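Local coordinates for glutathione peroxidase-like protein (Trypanosoma brucei, PDB 3DWV) that probably reduces peroxides as a tryparedoxin-dependent peroxidase of the glutathione peroxidase family, and is seen here in its oxidized form, at residues T70-Y75 and F80-F85; N120-N125 and Y132-K137. The protein carries 1 engineered substitution. All blocks are in the same frame, centred on the assembly; numbering follows the deposited sequence.

Interaction 1: T70-Y75 and F80-F85; sequences TLYNKY and FTVLAF. Unlike the reference sequence in segment 70-75: Thr70 (reference Ala).
Tyr72 and Val82 bring the backbones of helix 64-75 and strand 81-86 to 5.9 Å between their CA atoms, and Tyr75 and Phe80, at the two ends of the connecting turn, come to 5.6 Å in the same measure. Phe80 packs against the end of the helix, touching Leu71, Tyr72 and Tyr75. Its CG stands anti to the backbone N (chi1 176°), which lays the ring back against the last turn of the helix. There Phe80 CD2 lies 3.6 Å from Tyr75 CB. On the Leu71 side, Phe80 CE2 sits 3.6 Å from Leu71 O and also touches Leu71 CB. The backbone N of Tyr72 meets the edge of the same ring, in its plane. Leu71 O accepts from Tyr75 N within the helix and also lies against the Phe80 ring. The Tyr72 side chain packs further along the strand, against Thr81 and Val82: its ring runs alongside the Thr81 side chain, both pointing the same way, with Thr81 OG1 3.6 Å from Tyr72 CE1 at the ring edge. Closer to the helix backbone, Tyr72 CB packs on Val82 CG2 at 3.8 Å. Tyr75 sends its ring off toward helix 171-181, where its hydroxyl bonds Glu175; Leu178 of that helix touches both Tyr75 and Phe80. Apolar packing of a helix on the strand that follows it, with strand 49-54 alongside that strand and parallel to it, is the second half of a beta-alpha-beta crossover in the thioredoxin fold.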
loop_
_atom_site.group_PDB
_atom_site.type_symbol
_atom_site.label_atom_id
_atom_site.label_comp_id
_atom_site.label_asym_id
_atom_site.label_seq_id
_atom_site.Cartn_x
_atom_site.Cartn_y
_atom_site.Cartn_z
ATOM N N THR A 70 11.873 2.509 7.214
ATOM C CA THR A 70 12.707 3.696 7.299
ATOM C C THR A 70 11.897 4.982 7.180
ATOM O O THR A 70 12.086 5.891 7.996
ATOM C CB THR A 70 13.766 3.709 6.186
ATOM O OG1 THR A 70 14.608 2.549 6.390
ATOM C CG2 THR A 70 14.607 4.982 6.298
ATOM N N LEU A 71 10.996 5.058 6.178
ATOM C CA LEU A 71 10.251 6.314 5.999
ATOM C C LEU A 71 9.280 6.520 7.145
ATOM O O LEU A 71 9.157 7.644 7.671
ATOM C CB LEU A 71 9.460 6.325 4.693
ATOM C CG LEU A 71 10.290 6.366 3.408
ATOM C CD1 LEU A 71 9.485 5.974 2.171
ATOM C CD2 LEU A 71 10.888 7.748 3.259
ATOM N N TYR A 72 8.576 5.480 7.535
ATOM C CA TYR A 72 7.690 5.542 8.693
ATOM C C TYR A 72 8.365 6.111 9.927
ATOM O O TYR A 72 7.904 7.060 10.583
ATOM C CB TYR A 72 7.186 4.113 8.976
ATOM C CG TYR A 72 6.205 4.096 10.123
ATOM C CD1 TYR A 72 4.971 4.731 10.025
ATOM C CD2 TYR A 72 6.543 3.450 11.300
ATOM C CE1 TYR A 72 4.053 4.727 11.064
ATOM C CE2 TYR A 72 5.624 3.440 12.353
ATOM C CZ TYR A 72 4.411 4.071 12.231
ATOM O OH TYR A 72 3.560 4.027 13.309
ATOM N N ASN A 73 9.524 5.540 10.302
ATOM C CA ASN A 73 10.186 5.955 11.542
ATOM C C ASN A 73 10.803 7.335 11.400
ATOM O O ASN A 73 10.839 8.120 12.357
ATOM C CB ASN A 73 11.253 4.923 11.943
ATOM C CG ASN A 73 10.654 3.634 12.494
ATOM O OD1 ASN A 73 9.589 3.669 13.139
ATOM N ND2 ASN A 73 11.356 2.534 12.230
ATOM N N LYS A 74 11.297 7.668 10.213
ATOM C CA LYS A 74 11.861 8.984 9.986
ATOM C C LYS A 74 10.845 10.104 10.093
ATOM O O LYS A 74 11.204 11.180 10.589
ATOM C CB LYS A 74 12.453 9.000 8.570
ATOM C CG LYS A 74 13.153 10.308 8.269
ATOM C CD LYS A 74 14.545 10.065 7.731
ATOM C CE LYS A 74 14.503 9.920 6.230
ATOM N NZ LYS A 74 15.768 10.447 5.599
ATOM N N TYR A 75 9.627 9.911 9.604
ATOM C CA TYR A 75 8.693 10.999 9.362
ATOM C C TYR A 75 7.396 10.889 10.147
ATOM O O TYR A 75 6.604 11.858 10.105
ATOM C CB TYR A 75 8.349 11.102 7.851
ATOM C CG TYR A 75 9.571 11.504 7.037
ATOM C CD1 TYR A 75 10.097 12.800 7.163
ATOM C CD2 TYR A 75 10.196 10.623 6.152
ATOM C CE1 TYR A 75 11.210 13.182 6.419
ATOM C CE2 TYR A 75 11.327 11.014 5.412
ATOM C CZ TYR A 75 11.822 12.296 5.565
ATOM O OH TYR A 75 12.934 12.683 4.840
ATOM N N PHE A 80 3.149 11.932 9.288
ATOM C CA PHE A 80 3.157 10.953 8.243
ATOM C C PHE A 80 2.745 9.578 8.736
ATOM O O PHE A 80 2.959 9.233 9.906
ATOM C CB PHE A 80 4.575 10.925 7.683
ATOM C CG PHE A 80 4.864 9.890 6.601
ATOM C CD1 PHE A 80 4.359 10.013 5.317
ATOM C CD2 PHE A 80 5.681 8.806 6.908
ATOM C CE1 PHE A 80 4.677 9.087 4.342
ATOM C CE2 PHE A 80 6.015 7.884 5.959
ATOM C CZ PHE A 80 5.533 8.038 4.669
ATOM N N THR A 81 2.135 8.746 7.878
ATOM C CA THR A 81 2.014 7.326 8.313
ATOM C C THR A 81 2.203 6.441 7.088
ATOM O O THR A 81 2.135 6.914 5.945
ATOM C CB THR A 81 0.738 7.012 9.099
ATOM O OG1 THR A 81 0.852 5.717 9.770
ATOM C CG2 THR A 81 -0.474 6.940 8.176
ATOM N N VAL A 82 2.481 5.171 7.367
ATOM C CA VAL A 82 2.496 4.127 6.338
ATOM C C VAL A 82 1.366 3.172 6.693
ATOM O O VAL A 82 1.309 2.784 7.890
ATOM C CB VAL A 82 3.861 3.421 6.352
ATOM C CG1 VAL A 82 3.806 2.162 5.512
ATOM C CG2 VAL A 82 4.937 4.418 5.911
ATOM N N LEU A 83 0.518 2.782 5.745
ATOM C CA LEU A 83 -0.494 1.777 6.012
ATOM C C LEU A 83 -0.250 0.559 5.129
ATOM O O LEU A 83 0.037 0.777 3.931
ATOM C CB LEU A 83 -1.891 2.295 5.661
ATOM C CG LEU A 83 -2.352 3.544 6.412
ATOM C CD1 LEU A 83 -3.769 3.916 5.982
ATOM C CD2 LEU A 83 -2.386 3.322 7.920
ATOM N N ALA A 84 -0.403 -0.656 5.658
ATOM C CA ALA A 84 -0.154 -1.850 4.861
ATOM C C ALA A 84 -1.441 -2.675 4.670
ATOM O O ALA A 84 -2.054 -3.024 5.655
ATOM C CB ALA A 84 0.925 -2.747 5.491
ATOM N N PHE A 85 -1.766 -2.969 3.407
ATOM C CA PHE A 85 -2.876 -3.861 3.107
ATOM C C PHE A 85 -2.359 -5.219 2.662
ATOM O O PHE A 85 -1.770 -5.287 1.560
ATOM C CB PHE A 85 -3.755 -3.298 1.969
ATOM C CG PHE A 85 -4.649 -2.164 2.430
ATOM C CD1 PHE A 85 -4.163 -0.876 2.443
ATOM C CD2 PHE A 85 -5.968 -2.378 2.819
ATOM C CE1 PHE A 85 -4.961 0.187 2.806
ATOM C CE2 PHE A 85 -6.775 -1.328 3.201
ATOM C CZ PHE A 85 -6.271 -0.040 3.203
#

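Interaction 2: N120-N125 and Y132-K137; sequences NVNGEN and YMKKTK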
loop_
_atom_site.group_PDB
_atom_site.type_symbol
_atom_site.label_atom_id
_atom_site.label_comp_id
_atom_site.label_asym_id
_atom_site.label_seq_id
_atom_site.Cartn_x
_atom_site.Cartn_y
_atom_site.Cartn_z
ATOM N N ASN A 120 -8.519 -8.206 -1.586
ATOM C CA ASN A 120 -8.034 -8.489 -2.959
ATOM C C ASN A 120 -7.523 -7.163 -3.517
ATOM O O ASN A 120 -8.229 -6.136 -3.339
ATOM C CB ASN A 120 -9.085 -9.067 -3.931
ATOM C CG ASN A 120 -9.216 -10.581 -3.878
ATOM O OD1 ASN A 120 -10.171 -11.129 -3.298
ATOM N ND2 ASN A 120 -8.232 -11.261 -4.486
ATOM N N VAL A 121 -6.322 -7.182 -4.145
ATOM C CA VAL A 121 -5.951 -5.856 -4.666
ATOM C C VAL A 121 -6.093 -5.895 -6.194
ATOM O O VAL A 121 -6.130 -4.802 -6.763
ATOM C CB VAL A 121 -4.566 -5.392 -4.297
ATOM C CG1 VAL A 121 -4.405 -5.168 -2.791
ATOM C CG2 VAL A 121 -3.519 -6.399 -4.721
ATOM N N ASN A 122 -6.173 -7.105 -6.761
ATOM C CA ASN A 122 -6.487 -7.238 -8.192
ATOM C C ASN A 122 -7.754 -8.086 -8.425
ATOM O O ASN A 122 -8.314 -8.669 -7.487
ATOM C CB ASN A 122 -5.308 -7.835 -8.949
ATOM C CG ASN A 122 -4.048 -7.008 -8.891
ATOM O OD1 ASN A 122 -4.108 -5.780 -8.945
ATOM N ND2 ASN A 122 -2.900 -7.702 -8.864
ATOM N N GLY A 123 -8.223 -8.166 -9.676
ATOM C CA GLY A 123 -9.325 -9.010 -10.042
ATOM C C GLY A 123 -10.701 -8.418 -9.808
ATOM O O GLY A 123 -10.852 -7.252 -9.374
ATOM N N GLU A 124 -11.706 -9.237 -10.108
ATOM C CA GLU A 124 -13.091 -8.801 -10.006
ATOM C C GLU A 124 -13.457 -8.362 -8.602
ATOM O O GLU A 124 -14.330 -7.483 -8.441
ATOM C CB GLU A 124 -14.041 -9.936 -10.423
ATOM C CG GLU A 124 -14.057 -11.108 -9.461
ATOM C CD GLU A 124 -14.734 -12.366 -9.978
ATOM O OE1 GLU A 124 -15.264 -12.343 -11.112
ATOM O OE2 GLU A 124 -14.706 -13.367 -9.211
ATOM N N ASN A 125 -12.826 -8.948 -7.585
ATOM C CA ASN A 125 -13.241 -8.441 -6.282
ATOM C C ASN A 125 -12.205 -7.511 -5.666
ATOM O O ASN A 125 -12.198 -7.355 -4.438
ATOM C CB ASN A 125 -13.561 -9.608 -5.321
ATOM C CG ASN A 125 -14.732 -9.116 -4.467
ATOM O OD1 ASN A 125 -14.731 -9.155 -3.248
ATOM N ND2 ASN A 125 -15.744 -8.624 -5.175
ATOM N N TYR A 132 -9.678 2.588 -7.036
ATOM C CA TYR A 132 -9.440 4.043 -7.170
ATOM C C TYR A 132 -7.981 4.435 -7.284
ATOM O O TYR A 132 -7.621 5.257 -8.152
ATOM C CB TYR A 132 -10.101 4.708 -5.943
ATOM C CG TYR A 132 -9.745 6.184 -5.779
ATOM C CD1 TYR A 132 -10.207 7.167 -6.662
ATOM C CD2 TYR A 132 -8.941 6.574 -4.719
ATOM C CE1 TYR A 132 -9.864 8.507 -6.476
ATOM C CE2 TYR A 132 -8.583 7.886 -4.525
ATOM C CZ TYR A 132 -9.050 8.839 -5.412
ATOM O OH TYR A 132 -8.662 10.141 -5.171
ATOM N N MET A 133 -7.079 3.947 -6.406
ATOM C CA MET A 133 -5.680 4.368 -6.474
ATOM C C MET A 133 -5.042 3.898 -7.775
ATOM O O MET A 133 -4.271 4.635 -8.410
ATOM C CB MET A 133 -4.905 3.787 -5.268
ATOM C CG MET A 133 -5.337 4.400 -3.950
ATOM S SD MET A 133 -4.283 3.908 -2.560
ATOM C CE MET A 133 -4.287 2.121 -2.593
ATOM N N LYS A 134 -5.375 2.664 -8.214
ATOM C CA LYS A 134 -4.774 2.115 -9.439
ATOM C C LYS A 134 -5.183 2.869 -10.679
ATOM O O LYS A 134 -4.398 3.030 -11.642
ATOM C CB LYS A 134 -5.178 0.636 -9.593
ATOM C CG LYS A 134 -4.519 -0.292 -8.560
ATOM C CD LYS A 134 -5.375 -1.548 -8.364
ATOM C CE LYS A 134 -5.332 -2.471 -9.555
ATOM N NZ LYS A 134 -6.203 -3.676 -9.343
ATOM N N LYS A 135 -6.452 3.334 -10.707
ATOM C CA LYS A 135 -6.818 4.034 -11.943
ATOM C C LYS A 135 -6.309 5.466 -11.835
ATOM O O LYS A 135 -5.985 6.057 -12.886
ATOM C CB LYS A 135 -8.298 3.954 -12.254
ATOM C CG LYS A 135 -9.225 4.706 -11.317
ATOM C CD LYS A 135 -10.451 5.185 -12.087
ATOM C CE LYS A 135 -11.425 5.899 -11.158
ATOM N NZ LYS A 135 -11.749 5.006 -10.007
ATOM N N THR A 136 -6.207 6.004 -10.618
ATOM C CA THR A 136 -5.632 7.366 -10.526
ATOM C C THR A 136 -4.163 7.363 -10.937
ATOM O O THR A 136 -3.717 8.252 -11.682
ATOM C CB THR A 136 -5.788 7.942 -9.116
ATOM O OG1 THR A 136 -7.182 7.919 -8.795
ATOM C CG2 THR A 136 -5.309 9.392 -9.071
ATOM N N LYS A 137 -3.412 6.391 -10.441
ATOM C CA LYS A 137 -1.969 6.287 -10.754
ATOM C C LYS A 137 -1.735 4.881 -11.300
ATOM O O LYS A 137 -1.427 3.929 -10.559
ATOM C CB LYS A 137 -1.068 6.580 -9.562
ATOM C CG LYS A 137 -1.361 7.915 -8.891
ATOM C CD LYS A 137 -1.038 9.106 -9.751
ATOM C CE LYS A 137 0.350 9.290 -10.259
ATOM N NZ LYS A 137 0.325 10.620 -11.008
HETATM O O HOH W 1 -6.426 -5.890 -11.519
#
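Lys134 reaches the loop by a bend at chi3 (71°) in an otherwise extended chain, while Asn122, with CG anti to its carbonyl carbon (chi1 -61°), swings its amide across the lysine's path at about a right angle. The two side chains meet at Lys134 NZ. Lys134 NZ donates to Val121 O at 2.8 Å and to Asn122 OD1 at 3.0 Å, in each case lying in the carbonyl plane on a lone pair. Val121 O and Asn122 OD1, 3.1 Å apart, are both acceptors, and the shared ammonium group probably offsets their mutual repulsion. Water 1 accepts from Lys134 NZ at 3.1 Å and takes a weak bond from Gly123 N. Glu131, nearly one turn back on the helix, makes a salt bridge with Lys134. The other end of the Asn122 amide is held as well: ND2 donates to Ile146 O and Gln93 O, which fixes the amide's rotation and keeps OD1 turned to the lysine. For a buried lysine, this combination of neutral oxygens, a water and a carboxylate would probably favour the charged ammonium form, which ties the 120-125 loop to helix 128-136 through polar bonds.

Overall arrangement
From the N terminus, the chain runs through strand 49-54 and helix 64-75, then turns tightly into strand 81-86; interaction 1 closes that short loop, with four residues between its segments. The chain next passes helix 100-103 and enters the loop that holds 120-125. Interaction 2 closes a short span of chain, with six residues between its segments, four of them helical, by joining 120-125 to helix 128-136. The two contacts follow in series, neither nested nor crossed, on opposite sides of the chain's centre with their own centres about 21 Å apart. Interaction 1 joins a helix to an outermost strand of the sheet, whereas interaction 2 fastens a loop to the helix that packs against strands 152-155 and 161-165.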